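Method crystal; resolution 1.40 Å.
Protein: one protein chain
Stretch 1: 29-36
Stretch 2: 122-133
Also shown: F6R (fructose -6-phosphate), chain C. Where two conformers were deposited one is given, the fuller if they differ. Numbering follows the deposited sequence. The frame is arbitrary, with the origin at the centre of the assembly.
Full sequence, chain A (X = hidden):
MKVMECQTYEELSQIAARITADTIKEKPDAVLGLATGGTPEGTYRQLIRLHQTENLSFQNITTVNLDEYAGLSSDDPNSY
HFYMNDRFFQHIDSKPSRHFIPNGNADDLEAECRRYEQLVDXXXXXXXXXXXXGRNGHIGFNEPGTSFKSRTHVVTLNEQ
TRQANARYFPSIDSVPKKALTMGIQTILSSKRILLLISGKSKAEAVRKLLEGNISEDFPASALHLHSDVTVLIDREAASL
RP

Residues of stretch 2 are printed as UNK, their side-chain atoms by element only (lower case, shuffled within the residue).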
# COMPACT_ATOMS: atom_id res chain seq x y z
N ASP A 29 4.40 -19.02 -5.04
CA ASP A 29 2.97 -18.80 -4.97
C ASP A 29 2.57 -17.83 -3.85
O ASP A 29 1.43 -17.84 -3.33
CB ASP A 29 2.25 -20.13 -4.86
CG ASP A 29 2.53 -20.84 -3.56
OD1 ASP A 29 3.60 -20.60 -2.98
OD2 ASP A 29 1.71 -21.68 -3.14
N ALA A 30 3.49 -16.94 -3.52
CA ALA A 30 3.23 -15.91 -2.53
C ALA A 30 2.08 -15.04 -2.94
O ALA A 30 1.82 -14.85 -4.12
CB ALA A 30 4.42 -15.07 -2.27
N VAL A 31 1.39 -14.53 -1.93
CA VAL A 31 0.37 -13.53 -2.05
C VAL A 31 0.99 -12.21 -1.57
O VAL A 31 1.35 -12.09 -0.40
CB VAL A 31 -0.87 -13.87 -1.18
CG1 VAL A 31 -1.91 -12.77 -1.34
CG2 VAL A 31 -1.44 -15.24 -1.61
N LEU A 32 1.11 -11.26 -2.48
CA LEU A 32 1.71 -9.98 -2.14
C LEU A 32 0.61 -8.95 -2.00
O LEU A 32 -0.20 -8.76 -2.91
CB LEU A 32 2.66 -9.48 -3.26
CG LEU A 32 3.67 -10.46 -3.84
CD1 LEU A 32 4.43 -9.74 -4.95
CD2 LEU A 32 4.59 -11.00 -2.76
N GLY A 33 0.62 -8.23 -0.89
CA GLY A 33 -0.22 -7.07 -0.72
C GLY A 33 0.51 -5.86 -1.22
O GLY A 33 1.65 -5.65 -0.81
N LEU A 34 -0.13 -5.06 -2.09
CA LEU A 34 0.57 -3.99 -2.79
C LEU A 34 -0.13 -2.66 -2.56
O LEU A 34 -1.29 -2.59 -2.17
CB LEU A 34 0.64 -4.32 -4.29
CG LEU A 34 1.47 -5.59 -4.60
CD1 LEU A 34 1.42 -5.81 -6.12
CD2 LEU A 34 2.91 -5.49 -4.12
N ALA A 35 0.63 -1.60 -2.83
CA ALA A 35 0.23 -0.22 -2.59
C ALA A 35 0.48 0.64 -3.82
O ALA A 35 1.35 0.33 -4.65
CB ALA A 35 1.05 0.35 -1.45
N THR A 36 -0.28 1.72 -3.96
CA THR A 36 -0.06 2.70 -5.00
C THR A 36 0.49 3.98 -4.37
O THR A 36 1.01 3.95 -3.24
CB THR A 36 -1.32 2.96 -5.79
OG1 THR A 36 -2.28 3.53 -4.88
CG2 THR A 36 -1.88 1.71 -6.42
N UNK A 122 -9.63 -16.14 1.54
CA UNK A 122 -9.52 -17.38 0.79
C UNK A 122 -8.13 -17.61 0.20
O UNK A 122 -7.71 -18.75 -0.05
o UNK A 122 -10.15 -16.74 -1.45
c UNK A 122 -10.57 -17.45 -0.29
N UNK A 123 -7.41 -16.52 -0.02
CA UNK A 123 -6.06 -16.62 -0.56
C UNK A 123 -5.06 -17.07 0.46
O UNK A 123 -3.92 -17.37 0.12
c UNK A 123 -6.09 -13.39 -2.76
c UNK A 123 -6.47 -14.84 -2.36
c UNK A 123 -5.63 -15.29 -1.18
c UNK A 123 -6.32 -15.78 -3.51
N UNK A 124 -5.46 -17.12 1.72
CA UNK A 124 -4.56 -17.41 2.81
C UNK A 124 -3.94 -16.18 3.44
O UNK A 124 -2.94 -16.29 4.10
N UNK A 125 -4.56 -15.02 3.25
CA UNK A 125 -4.03 -13.74 3.73
C UNK A 125 -2.79 -13.41 2.89
O UNK A 125 -2.40 -14.20 2.02
c UNK A 125 -4.63 -14.42 6.16
o UNK A 125 -5.85 -14.16 6.09
o UNK A 125 -4.16 -15.20 7.03
c UNK A 125 -3.63 -13.73 5.23
N UNK A 126 -2.15 -12.26 3.14
CA UNK A 126 -0.90 -11.93 2.43
C UNK A 126 0.38 -12.48 3.10
O UNK A 126 0.48 -12.55 4.35
o UNK A 126 -0.73 -9.79 3.53
c UNK A 126 -2.03 -9.90 1.51
c UNK A 126 -0.81 -10.41 2.24
N UNK A 127 1.39 -12.81 2.29
CA UNK A 127 2.72 -13.15 2.74
C UNK A 127 3.56 -11.92 3.09
O UNK A 127 4.44 -11.96 3.95
c UNK A 127 3.43 -14.02 1.71
o UNK A 127 3.11 -16.17 2.55
o UNK A 127 1.99 -15.66 0.69
c UNK A 127 2.82 -15.39 1.63
N UNK A 128 3.33 -10.84 2.33
CA UNK A 128 3.91 -9.55 2.68
C UNK A 128 2.90 -8.49 2.28
O UNK A 128 2.19 -8.68 1.30
c UNK A 128 5.99 -8.08 2.62
c UNK A 128 5.27 -9.29 2.00
c UNK A 128 7.42 -7.96 2.12
c UNK A 128 5.09 -9.15 0.48
N UNK A 129 2.85 -7.39 3.04
CA UNK A 129 1.95 -6.28 2.70
C UNK A 129 2.81 -5.02 2.66
O UNK A 129 3.34 -4.59 3.69
c UNK A 129 -0.07 -4.93 3.47
c UNK A 129 0.83 -6.13 3.72
n UNK A 129 -0.61 -4.18 1.22
c UNK A 129 -0.87 -5.05 2.20
o UNK A 129 -1.76 -5.90 2.13
N UNK A 130 2.94 -4.44 1.46
CA UNK A 130 3.55 -3.14 1.28
C UNK A 130 2.55 -2.03 1.67
O UNK A 130 1.36 -2.10 1.35
c UNK A 130 5.33 -3.19 -2.30
c UNK A 130 3.97 -2.94 -0.18
c UNK A 130 5.01 -3.79 -0.91
c UNK A 130 6.19 -3.92 -0.09
N UNK A 131 3.04 -1.03 2.38
CA UNK A 131 2.25 0.10 2.80
C UNK A 131 3.01 1.38 2.55
O UNK A 131 4.24 1.41 2.55
c UNK A 131 1.99 0.08 4.33
c UNK A 131 -0.19 -1.12 4.29
c UNK A 131 1.22 -1.04 4.88
c UNK A 131 1.14 -0.94 6.42
N UNK A 132 2.26 2.44 2.33
CA UNK A 132 2.78 3.80 2.55
C UNK A 132 2.09 4.40 3.76
O UNK A 132 1.35 3.70 4.47
N UNK A 133 2.33 5.68 4.03
CA UNK A 133 1.72 6.37 5.16
C UNK A 133 1.20 7.71 4.70
O UNK A 133 1.88 8.43 3.98
c UNK A 133 3.83 7.49 6.06
c UNK A 133 2.70 6.52 6.36
c UNK A 133 1.98 6.87 7.64
c UNK A 133 2.81 6.71 8.91
C1 F6R C . -1.49 3.25 -1.09
C2 F6R C . -2.31 3.77 0.08
C3 F6R C . -2.11 5.11 0.78
C4 F6R C . -0.76 5.78 0.48
C5 F6R C . -0.55 7.10 1.20
C6 F6R C . 0.77 7.75 0.82
O1 F6R C . -2.15 2.18 -1.78
O2 F6R C . -3.16 3.01 0.51
O3 F6R C . -2.13 4.89 2.18
O4 F6R C . 0.28 4.88 0.84
O5 F6R C . -1.63 8.01 0.97
O6 F6R C . 0.72 8.12 -0.57
P F6R C . 2.06 8.60 -1.29
O1P F6R C . 2.94 7.39 -1.40
O2P F6R C . 2.67 9.64 -0.39
O3P F6R C . 1.65 9.12 -2.63

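Position 122 carries one carbon and then one oxygen. It lies out of reach of stretch 1. This is Ser 122.

Position 123 has four carbons, forked at the second. Its CB lies 4.2 Å from Val 31 CG2, and its backbone O lies 3.7 Å from the same methyl. It is Leu 123.

Position 124 has no side-chain atoms. Its phi is positive, 92°, in a Schellman motif that closes the preceding helix. A CB here would be jammed against the carbonyl O of the residue before. It is Gly 124.

Position 125 has two carbons, the second carrying two oxygens. The CA-to-CB bond points away from stretch 1, but the backbone O sits 3.6 Å from Val 31 CB. The atoms fit Asp 125.

Position 126 has one carbon bearing one oxygen and one carbon. The terminal carbon comes within 3.9 Å of Gly 33 N. This is Thr 126.

Position 127 again has two carbons, the second with two oxygens. One oxygen accepts a hydrogen bond from Val 31 N at 2.9 Å, nearly straight at 176°. This is Asp 127, and the acceptor is OD2.

Position 128 has four carbons, forked at the first, with one arm two carbons long. That is Ile 128. Its CG2 packs 3.8 Å from Leu 32 CD2.

Position 129 has three carbons, the third carrying one oxygen and one nitrogen. The chain curls back over Gly 33. This is Gln 129. Its NE2 donates to the backbone O of position 130 at 2.9 Å and lies 3.2 Å from Gly 33 C.

Position 130 has four carbons, forked at the second. Its side chain packs against Leu 34. The fork makes it Leu 130. Its CD1 meets Leu 34 CD2 at 3.8 Å.

Position 131 has the same four-carbon fork, but its CB points away from stretch 1. It is Leu 131.

Position 132 has no side chain. Its CA is 3.2 Å from F6R O4, and a CB would clash with that oxygen. It is Gly 132.

Position 133 has four carbons forked at the first, one arm longer. It is Ile 133, beyond reach of stretch 1.

The two strands run parallel. Asp 127 N donates to Val 31 O (2.8 Å), Gly 33 N to Ile 128 O (2.7 Å) and Leu 130 N to Gly 33 O (2.9 Å). Gly 33 leaves room for Gln 129: a CB would lie 2.0 Å from Gln 129 OE1.

Stretch 2, residues 122-133: SLGDTDIQLLGI
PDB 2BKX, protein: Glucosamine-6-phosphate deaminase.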